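Local coordinates for thiol-disulfide oxidoreductase (Bacteroides thetaiotaomicron, PDB 3FW2), which probably acts as a thiol-disulfide oxidoreductase of the TlpA-like family, the chain here being its C-terminal, thioredoxin-like domain, at residues K9-F14 with K110-Y115; I70-I75 with L93-V98. All coordinates share one frame; numbering follows the deposited sequence.

In the fold
Both contacts belong to one thioredoxin-type domain, yet they tie the chain together by different means. Contact 2 lies deep in the fold, where strand 96-98 takes the edge position of the central mixed sheet beside strand 70-76; straight backbone hydrogen bonds carry it, with Leu73, Ile75 and Val98 packed on one face and Met72 against Trp95 on the other. Contact 1 is only partly buried and joins the N-terminal loop to the end of helix 107-111 and the turn after it, through a tyrosine hydroxyl, a proline ring and a water. Their centres stand about 17 Å apart, but Phe14 bridges them, its CE2 lying 3.6 Å from CD2 of Leu73.

Contact 1: K9-F14 with K110-Y115; sequences KYAPFF and KQYSIY
Tyr112 and Pro12 supply most of the surface buried here, with Gln111 next. The phenol of Tyr112 reaches the loop, its CG anti to the carbonyl carbon (chi1 -80°), and its hydroxyl donates a short bond of 2.7 Å from OH to O of Pro12, in the carbonyl plane and on a lone pair. The proline lays its ring over one face of the phenol, nearly flat, with CG offset toward the rim: CD sits 4.2 Å from the centroid of the Tyr112 ring, a CH-pi contact. Tyr112 is the first residue to leave helical geometry after helix 107-111, which closes in a Schellman motif with Ser113, at positive phi, as the C-prime residue; the helix end thus presents the tyrosine to the thioredoxin-like domain's N-terminal loop. Around the hydroxyl, CB of Ala11 lies 3.3 Å from Tyr112 OH, and the Phe14 side chain, crossing that of Tyr112 at about a right angle, meets OH with its ring edge. A phenylalanine for Tyr112 removes the donor to Pro12 O, which would probably leave the loop less firmly held. Gln111 CB touches Pro12 CB at 3.9 Å, while a water donates to Gln111 OE1 and Phe13 O.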
# COMPACT_ATOMS: atom_id res chain seq x y z
N LYS A 9 22.57 0.60 8.54
CA LYS A 9 23.00 0.73 7.15
C LYS A 9 22.87 2.18 6.76
O LYS A 9 22.15 2.92 7.42
CB LYS A 9 22.11 -0.10 6.23
CG LYS A 9 22.21 -1.60 6.43
CD LYS A 9 23.45 -2.15 5.76
CE LYS A 9 23.64 -3.64 6.08
NZ LYS A 9 22.49 -4.48 5.63
N TYR A 10 23.55 2.59 5.70
CA TYR A 10 23.32 3.91 5.14
C TYR A 10 22.03 3.90 4.33
O TYR A 10 21.79 2.95 3.59
CB TYR A 10 24.49 4.30 4.25
CG TYR A 10 25.73 4.71 5.00
CD1 TYR A 10 25.73 5.87 5.79
CD2 TYR A 10 26.91 3.98 4.88
CE1 TYR A 10 26.87 6.29 6.45
CE2 TYR A 10 28.07 4.39 5.55
CZ TYR A 10 28.04 5.55 6.33
OH TYR A 10 29.17 5.98 7.01
N ALA A 11 21.23 4.96 4.48
CA ALA A 11 19.94 5.11 3.79
C ALA A 11 20.11 4.95 2.25
O ALA A 11 20.95 5.60 1.69
CB ALA A 11 19.36 6.52 4.08
N PRO A 12 19.26 4.13 1.59
CA PRO A 12 19.24 4.18 0.12
C PRO A 12 18.97 5.58 -0.45
O PRO A 12 18.22 6.40 0.15
CB PRO A 12 18.08 3.24 -0.26
CG PRO A 12 18.00 2.23 0.92
CD PRO A 12 18.34 3.11 2.13
N PHE A 13 19.57 5.87 -1.60
CA PHE A 13 19.36 7.18 -2.19
C PHE A 13 17.92 7.38 -2.59
O PHE A 13 17.24 6.43 -3.01
CB PHE A 13 20.23 7.31 -3.42
CG PHE A 13 20.10 8.61 -4.10
CD1 PHE A 13 20.62 9.76 -3.52
CD2 PHE A 13 19.53 8.68 -5.34
CE1 PHE A 13 20.52 11.00 -4.21
CE2 PHE A 13 19.45 9.90 -6.01
CZ PHE A 13 19.92 11.03 -5.45
N PHE A 14 17.45 8.60 -2.41
CA PHE A 14 16.26 9.02 -3.07
C PHE A 14 16.37 10.46 -3.52
O PHE A 14 17.14 11.22 -2.95
CB PHE A 14 15.02 8.86 -2.17
CG PHE A 14 15.07 9.70 -0.96
CD1 PHE A 14 15.54 9.18 0.22
CD2 PHE A 14 14.61 11.05 -1.00
CE1 PHE A 14 15.63 9.98 1.37
CE2 PHE A 14 14.70 11.83 0.13
CZ PHE A 14 15.19 11.30 1.32
N LYS A 110 10.17 0.51 -2.86
CA LYS A 110 10.93 -0.71 -2.96
C LYS A 110 12.24 -0.55 -2.23
O LYS A 110 12.68 -1.46 -1.50
CB LYS A 110 11.16 -1.03 -4.43
CG LYS A 110 9.86 -1.10 -5.22
CD LYS A 110 10.06 -1.57 -6.68
CE LYS A 110 10.16 -0.40 -7.63
NZ LYS A 110 10.50 -0.81 -9.03
N GLN A 111 12.92 0.57 -2.44
CA GLN A 111 14.26 0.75 -1.80
C GLN A 111 14.19 0.72 -0.27
O GLN A 111 15.12 0.21 0.40
CB GLN A 111 14.91 2.05 -2.27
CG GLN A 111 15.26 2.15 -3.76
CD GLN A 111 16.26 1.09 -4.17
OE1 GLN A 111 17.44 1.33 -4.11
NE2 GLN A 111 15.80 -0.10 -4.54
N TYR A 112 13.10 1.27 0.28
CA TYR A 112 12.90 1.33 1.73
C TYR A 112 12.07 0.13 2.24
O TYR A 112 11.70 0.16 3.39
CB TYR A 112 12.26 2.67 2.14
CG TYR A 112 13.34 3.70 2.19
CD1 TYR A 112 13.85 4.21 1.00
CD2 TYR A 112 13.94 4.07 3.40
CE1 TYR A 112 14.89 5.15 1.02
CE2 TYR A 112 14.98 5.01 3.44
CZ TYR A 112 15.45 5.54 2.23
OH TYR A 112 16.53 6.42 2.30
N SER A 113 11.77 -0.85 1.38
CA SER A 113 11.07 -2.10 1.78
C SER A 113 9.81 -1.79 2.58
O SER A 113 9.56 -2.37 3.65
CB SER A 113 12.00 -3.00 2.59
OG SER A 113 13.10 -3.31 1.75
N ILE A 114 9.02 -0.84 2.08
CA ILE A 114 7.80 -0.40 2.79
C ILE A 114 6.77 -1.53 2.65
O ILE A 114 6.35 -1.91 1.51
CB ILE A 114 7.29 0.92 2.21
CG1 ILE A 114 8.36 1.99 2.37
CG2 ILE A 114 6.00 1.41 2.88
CD1 ILE A 114 8.80 2.31 3.80
N TYR A 115 6.43 -2.15 3.78
CA TYR A 115 5.53 -3.26 3.72
C TYR A 115 4.10 -2.91 4.08
O TYR A 115 3.19 -3.68 3.82
CB TYR A 115 6.05 -4.41 4.58
CG TYR A 115 6.25 -4.09 6.02
CD1 TYR A 115 5.17 -4.10 6.92
CD2 TYR A 115 7.53 -3.82 6.53
CE1 TYR A 115 5.38 -3.84 8.32
CE2 TYR A 115 7.72 -3.52 7.90
CZ TYR A 115 6.66 -3.56 8.77
OH TYR A 115 6.84 -3.30 10.11
O HOH W 1 18.17 4.00 -3.90

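Contact 2: I70-I75 with L93-V98; sequences IGMLGI and LDWEQV
A beta-alpha-beta unit brings these segments together: strand 70-76 leads through helix 81-90 into strand 96-98, which lies parallel to it at the edge of the domain's mixed sheet. Gly74 carries both direct backbone bonds of the pairing. Its N donates to O of Glu96 at 2.9 Å and an N-H...O angle of 174°, and its O accepts from N of Val98 at 2.8 Å, nearly along the C=O axis. Toward the start of the pairing the strands part, Met72 O lying 3.8 Å from Glu96 N, and a water bridges the two, donating to the first and accepting from the second.

On the sheet face of Leu73 and Ile75, CD1 of Leu73 lies against CG of Glu96 and CG1 of Val98, and CG1 of Ile75 meets CG2 of Val98 at 3.7 Å, the paired side chains running alongside each other. Glu96, bent at chi2, folds its carboxylate over its own backbone, and the anti lone pair of OE1 accepts the N-H of the next residue, Gln97, while OE2 is bonded by Asn18.

Trp95 stands on the other side, its CG in the crowded position between N and the carbonyl carbon (chi1 53°). The selenomethionine Met72, bent at chi3, sets its methyl CE over one face, 3.6 Å from the centroid of the five-membered ring of Trp95. Toward the rim of the opposite face lies NE2 of Gln97, which donates to Trp95 O from above the carbonyl plane. The indole edge meets the backbone at Gly74, whose missing CB leaves room for OE1 of Gln97 beside its CA. Two near-straight bonds and a water bridge thus fix the edge strand, while the Gln97 amide probably helps to hold Trp95 in place.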
# COMPACT_ATOMS: atom_id res chain seq x y z
N ILE A 70 17.12 18.43 13.73
CA ILE A 70 16.12 17.48 13.24
C ILE A 70 15.28 18.14 12.15
O ILE A 70 14.84 19.29 12.29
CB ILE A 70 15.23 16.89 14.39
CG1 ILE A 70 14.23 15.84 13.84
CG2 ILE A 70 14.40 17.93 15.05
CD1 ILE A 70 14.91 14.55 13.36
N GLY A 71 15.09 17.38 11.06
CA GLY A 71 14.21 17.74 9.97
C GLY A 71 13.17 16.65 9.72
O GLY A 71 13.34 15.51 10.17
N MSE A 72 12.11 17.00 8.99
CA MSE A 72 11.02 16.06 8.67
C MSE A 72 10.69 16.08 7.18
O MSE A 72 10.60 17.16 6.52
CB MSE A 72 9.77 16.42 9.47
CG MSE A 72 9.96 16.21 10.91
SE MSE A 72 8.35 16.90 11.90
CE MSE A 72 6.92 15.79 11.12
N LEU A 73 10.43 14.89 6.62
CA LEU A 73 10.07 14.78 5.22
C LEU A 73 8.93 13.75 5.10
O LEU A 73 9.11 12.63 5.53
CB LEU A 73 11.23 14.24 4.37
CG LEU A 73 10.97 14.05 2.88
CD1 LEU A 73 10.55 15.36 2.21
CD2 LEU A 73 12.23 13.43 2.22
N GLY A 74 7.86 14.12 4.41
CA GLY A 74 6.78 13.19 4.11
C GLY A 74 6.94 12.72 2.68
O GLY A 74 7.07 13.53 1.75
N ILE A 75 6.90 11.41 2.51
CA ILE A 75 6.93 10.76 1.21
C ILE A 75 5.61 10.06 0.97
O ILE A 75 5.23 9.14 1.71
CB ILE A 75 8.07 9.77 1.12
CG1 ILE A 75 9.42 10.48 1.30
CG2 ILE A 75 7.99 9.04 -0.21
CD1 ILE A 75 10.65 9.63 1.17
N LEU A 93 -0.40 18.96 6.58
CA LEU A 93 0.91 18.26 6.50
C LEU A 93 1.95 19.30 6.08
O LEU A 93 2.35 19.38 4.90
CB LEU A 93 0.79 17.11 5.50
CG LEU A 93 -0.34 16.10 5.77
CD1 LEU A 93 -0.40 15.02 4.70
CD2 LEU A 93 -0.27 15.45 7.18
N ASP A 94 2.38 20.10 7.05
CA ASP A 94 3.07 21.34 6.77
C ASP A 94 4.60 21.26 6.64
O ASP A 94 5.24 22.21 6.20
CB ASP A 94 2.75 22.39 7.86
CG ASP A 94 1.32 22.89 7.83
OD1 ASP A 94 0.67 22.75 6.78
OD2 ASP A 94 0.90 23.39 8.92
N TRP A 95 5.18 20.13 7.03
CA TRP A 95 6.57 19.80 6.74
C TRP A 95 6.71 19.44 5.29
O TRP A 95 5.72 19.27 4.57
CB TRP A 95 7.07 18.68 7.64
CG TRP A 95 6.24 17.41 7.69
CD1 TRP A 95 6.59 16.20 7.12
CD2 TRP A 95 5.03 17.14 8.44
NE1 TRP A 95 5.63 15.28 7.37
CE2 TRP A 95 4.67 15.82 8.18
CE3 TRP A 95 4.18 17.92 9.27
CZ2 TRP A 95 3.53 15.23 8.72
CZ3 TRP A 95 3.04 17.34 9.77
CH2 TRP A 95 2.74 16.00 9.51
N GLU A 96 7.94 19.37 4.83
CA GLU A 96 8.16 19.16 3.38
C GLU A 96 7.51 17.85 2.94
O GLU A 96 7.54 16.86 3.65
CB GLU A 96 9.65 19.13 3.06
CG GLU A 96 9.99 18.99 1.56
CD GLU A 96 9.44 20.10 0.67
OE1 GLU A 96 8.20 20.20 0.47
OE2 GLU A 96 10.27 20.87 0.15
N GLN A 97 6.93 17.88 1.75
CA GLN A 97 6.18 16.78 1.19
C GLN A 97 6.65 16.49 -0.24
O GLN A 97 6.78 17.40 -1.08
CB GLN A 97 4.71 17.09 1.14
CG GLN A 97 4.10 17.42 2.45
CD GLN A 97 4.10 16.23 3.44
OE1 GLN A 97 3.90 15.09 3.03
NE2 GLN A 97 4.32 16.53 4.73
N VAL A 98 6.92 15.23 -0.51
CA VAL A 98 7.31 14.80 -1.87
C VAL A 98 6.51 13.59 -2.33
O VAL A 98 5.94 12.84 -1.50
CB VAL A 98 8.83 14.48 -1.93
CG1 VAL A 98 9.73 15.73 -1.58
CG2 VAL A 98 9.17 13.27 -1.06
O HOH W 2 10.24 19.86 6.49